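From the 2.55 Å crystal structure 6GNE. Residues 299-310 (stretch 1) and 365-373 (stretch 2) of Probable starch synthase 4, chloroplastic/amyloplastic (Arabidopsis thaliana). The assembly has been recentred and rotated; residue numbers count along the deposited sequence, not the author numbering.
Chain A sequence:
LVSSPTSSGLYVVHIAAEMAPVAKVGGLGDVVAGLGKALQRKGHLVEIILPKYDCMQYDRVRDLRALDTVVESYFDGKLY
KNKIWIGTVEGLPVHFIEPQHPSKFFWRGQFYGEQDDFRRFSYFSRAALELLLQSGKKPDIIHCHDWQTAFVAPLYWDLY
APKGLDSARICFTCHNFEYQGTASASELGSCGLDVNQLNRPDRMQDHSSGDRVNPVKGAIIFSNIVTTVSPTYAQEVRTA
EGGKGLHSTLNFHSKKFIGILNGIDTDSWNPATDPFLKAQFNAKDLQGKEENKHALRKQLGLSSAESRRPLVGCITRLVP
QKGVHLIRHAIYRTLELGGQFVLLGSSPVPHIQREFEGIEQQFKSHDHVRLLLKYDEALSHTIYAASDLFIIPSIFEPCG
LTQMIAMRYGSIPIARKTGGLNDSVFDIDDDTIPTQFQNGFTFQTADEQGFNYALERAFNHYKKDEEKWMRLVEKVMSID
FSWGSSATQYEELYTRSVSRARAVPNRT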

# COMPACT_ATOMS: atom_id res chain seq x y z
N GLN A 299 28.30 6.63 0.39
CA GLN A 299 27.69 6.80 -0.93
C GLN A 299 27.15 8.23 -1.10
O GLN A 299 27.29 8.80 -2.17
CB GLN A 299 26.60 5.77 -1.19
CG GLN A 299 25.92 5.90 -2.55
CD GLN A 299 24.83 4.87 -2.75
OE1 GLN A 299 25.14 3.71 -2.97
NE2 GLN A 299 23.55 5.27 -2.64
N LEU A 300 26.52 8.79 -0.06
CA LEU A 300 25.85 10.09 -0.16
C LEU A 300 26.75 11.29 0.12
O LEU A 300 26.37 12.40 -0.19
CB LEU A 300 24.65 10.15 0.78
CG LEU A 300 23.55 9.13 0.46
CD1 LEU A 300 22.45 9.25 1.49
CD2 LEU A 300 22.99 9.27 -0.95
N GLY A 301 27.93 11.05 0.71
CA GLY A 301 28.83 12.13 1.09
C GLY A 301 28.48 12.78 2.41
O GLY A 301 28.82 13.93 2.63
N LEU A 302 27.81 12.02 3.30
CA LEU A 302 27.55 12.44 4.67
C LEU A 302 28.75 12.13 5.58
O LEU A 302 29.45 11.16 5.36
CB LEU A 302 26.34 11.73 5.22
CG LEU A 302 25.01 11.85 4.50
CD1 LEU A 302 24.05 10.80 5.04
CD2 LEU A 302 24.44 13.26 4.63
N SER A 303 28.95 12.95 6.60
CA SER A 303 30.07 12.78 7.52
C SER A 303 29.94 11.55 8.42
O SER A 303 28.89 11.31 9.01
CB SER A 303 30.20 14.02 8.40
OG SER A 303 31.22 13.86 9.37
N SER A 304 31.03 10.80 8.53
CA SER A 304 31.10 9.69 9.47
C SER A 304 32.15 9.96 10.54
O SER A 304 32.49 9.08 11.29
CB SER A 304 31.33 8.35 8.74
OG SER A 304 32.55 8.38 8.06
N ALA A 305 32.62 11.20 10.63
CA ALA A 305 33.59 11.60 11.66
C ALA A 305 33.16 11.24 13.07
O ALA A 305 34.00 10.83 13.86
CB ALA A 305 33.88 13.08 11.63
N GLU A 306 31.88 11.45 13.39
CA GLU A 306 31.37 11.09 14.73
C GLU A 306 30.67 9.72 14.73
O GLU A 306 29.92 9.36 13.81
CB GLU A 306 30.42 12.16 15.29
CG GLU A 306 30.98 13.59 15.30
CD GLU A 306 29.91 14.62 14.94
OE1 GLU A 306 30.21 15.60 14.22
OE2 GLU A 306 28.73 14.40 15.31
N SER A 307 30.97 8.96 15.78
CA SER A 307 30.18 7.80 16.23
C SER A 307 29.04 8.35 17.11
O SER A 307 29.17 9.44 17.75
CB SER A 307 31.06 6.81 17.02
OG SER A 307 32.02 7.53 17.81
N ARG A 308 27.92 7.63 17.14
CA ARG A 308 26.72 8.07 17.88
C ARG A 308 26.10 9.41 17.43
O ARG A 308 25.61 10.18 18.25
CB ARG A 308 27.03 8.08 19.40
CG ARG A 308 27.03 6.68 19.98
CD ARG A 308 25.62 6.24 20.40
NE ARG A 308 25.20 5.02 19.72
CZ ARG A 308 24.04 4.43 19.89
NH1 ARG A 308 23.76 3.37 19.16
NH2 ARG A 308 23.13 4.91 20.72
N ARG A 309 26.06 9.63 16.13
CA ARG A 309 25.18 10.62 15.56
C ARG A 309 24.02 9.83 14.94
O ARG A 309 24.24 9.03 14.04
CB ARG A 309 25.94 11.46 14.54
CG ARG A 309 25.22 12.72 14.17
CD ARG A 309 26.00 13.62 13.23
NE ARG A 309 26.49 14.83 13.88
CZ ARG A 309 25.93 16.05 13.88
NH1 ARG A 309 26.55 17.03 14.52
NH2 ARG A 309 24.78 16.34 13.25
N PRO A 310 22.78 10.02 15.44
CA PRO A 310 21.66 9.24 14.92
C PRO A 310 21.26 9.69 13.49
O PRO A 310 21.19 10.88 13.21
CB PRO A 310 20.54 9.53 15.92
CG PRO A 310 20.85 10.88 16.42
CD PRO A 310 22.34 10.97 16.47
N SER A 365 25.65 19.33 -0.81
CA SER A 365 26.74 18.50 -0.27
C SER A 365 27.00 18.83 1.20
O SER A 365 28.14 18.98 1.62
CB SER A 365 28.01 18.63 -1.10
OG SER A 365 28.38 19.98 -1.17
N HIS A 366 25.92 18.96 1.97
CA HIS A 366 26.00 19.12 3.42
C HIS A 366 26.46 17.80 4.04
O HIS A 366 26.14 16.70 3.54
CB HIS A 366 24.63 19.49 4.02
CG HIS A 366 24.72 20.10 5.39
ND1 HIS A 366 24.37 19.42 6.53
CD2 HIS A 366 25.11 21.33 5.80
CE1 HIS A 366 24.54 20.19 7.58
NE2 HIS A 366 24.97 21.37 7.16
N ASP A 367 27.18 17.91 5.14
CA ASP A 367 27.67 16.74 5.84
C ASP A 367 26.60 15.85 6.49
O ASP A 367 26.86 14.68 6.71
CB ASP A 367 28.66 17.15 6.94
CG ASP A 367 29.98 17.60 6.42
OD1 ASP A 367 30.23 17.61 5.20
OD2 ASP A 367 30.78 17.98 7.30
N HIS A 368 25.43 16.41 6.81
CA HIS A 368 24.44 15.75 7.66
C HIS A 368 23.02 15.63 7.06
O HIS A 368 22.20 14.95 7.62
CB HIS A 368 24.38 16.46 9.02
CG HIS A 368 25.73 16.64 9.66
ND1 HIS A 368 26.26 15.73 10.56
CD2 HIS A 368 26.66 17.61 9.51
CE1 HIS A 368 27.46 16.14 10.93
NE2 HIS A 368 27.73 17.27 10.31
N VAL A 369 22.73 16.29 5.94
CA VAL A 369 21.39 16.22 5.34
C VAL A 369 21.47 15.96 3.85
O VAL A 369 22.14 16.69 3.14
CB VAL A 369 20.61 17.52 5.61
CG1 VAL A 369 19.24 17.48 4.97
CG2 VAL A 369 20.43 17.69 7.11
N ARG A 370 20.76 14.93 3.38
CA ARG A 370 20.63 14.68 1.94
C ARG A 370 19.20 14.34 1.59
O ARG A 370 18.58 13.56 2.29
CB ARG A 370 21.57 13.58 1.46
CG ARG A 370 21.75 13.54 -0.06
CD ARG A 370 22.72 14.58 -0.63
NE ARG A 370 24.09 14.38 -0.16
CZ ARG A 370 24.72 15.14 0.76
NH1 ARG A 370 24.11 16.18 1.35
NH2 ARG A 370 25.99 14.86 1.13
N LEU A 371 18.70 14.94 0.52
CA LEU A 371 17.34 14.74 0.04
C LEU A 371 17.43 14.11 -1.33
O LEU A 371 18.12 14.62 -2.20
CB LEU A 371 16.60 16.08 -0.07
CG LEU A 371 15.92 16.55 1.21
CD1 LEU A 371 16.92 16.74 2.32
CD2 LEU A 371 15.18 17.85 0.97
N LEU A 372 16.72 13.00 -1.51
CA LEU A 372 16.75 12.24 -2.76
C LEU A 372 15.33 12.25 -3.35
O LEU A 372 14.49 11.43 -2.99
CB LEU A 372 17.27 10.84 -2.48
CG LEU A 372 18.73 10.87 -1.99
CD1 LEU A 372 19.05 9.60 -1.20
CD2 LEU A 372 19.72 11.09 -3.13
N LEU A 373 15.07 13.24 -4.18
CA LEU A 373 13.72 13.52 -4.65
C LEU A 373 13.36 12.66 -5.85
O LEU A 373 13.39 13.13 -6.98
CB LEU A 373 13.54 15.01 -4.92
CG LEU A 373 13.82 15.90 -3.69
CD1 LEU A 373 13.49 17.36 -4.02
CD2 LEU A 373 13.11 15.42 -2.43

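A helix end and the loop after it are pinned to a second loop and strand by one arginine and one backbone hydrogen bond, with leucine side chains packed beside them. Together the two stretches bury 511 Å², both sides summed.

Arg 370 is the main clamp. Its CA-to-CB bond points toward stretch 1, and chi2 and chi3, both p, fold the chain so that the guanidinium meets the last turn of the helix. Arg 370 NH2 and Arg 370 NE both donate to Leu 300 O, at 2.8 Å and 3.0 Å. This carbonyl lies at the helix end, near the plane of the guanidinium, where N-H groups point. Arg 370 NH1 and Arg 370 NH2 each donate to His 366 O at 3.0 Å. The arginine thus links the loop before its strand to the helix end.

Gly 301 leaves the helix with positive phi, a conformation that favours glycine.

At Leu 302 the stretches come close, with Leu 302 CA 4.5 Å from Asp 367 CA. Ser 303 N donates to Asp 367 O at 2.7 Å, and Leu 302 CA makes a CA-H...O contact with Asp 367 O at 3.1 Å. These contacts use the backbone of Asp 367, not its carboxylate.

Leu 302 is buried. Leu 302 CD2 lies over one face of the Arg 370 guanidinium, 4.1 Å from Arg 370 NH2, and 3.7 Å from His 368 C. An apolar branch suits this flat face, which offers no N-H. Leu 300 CD2 meets Leu 372 CD1 at 4.0 Å, an apolar contact beside the polar clamp.

The CA-to-CB bond of His 368 points away from stretch 1, but the end of its side chain comes nearer. His 368 ND1 sits over one face of the Arg 309 guanidinium, 3.1 Å from Arg 309 NH2, but the angle is poor for a hydrogen bond. A salt bridge joins Arg 309 NE to Glu 306 OE2 at 2.7 Å.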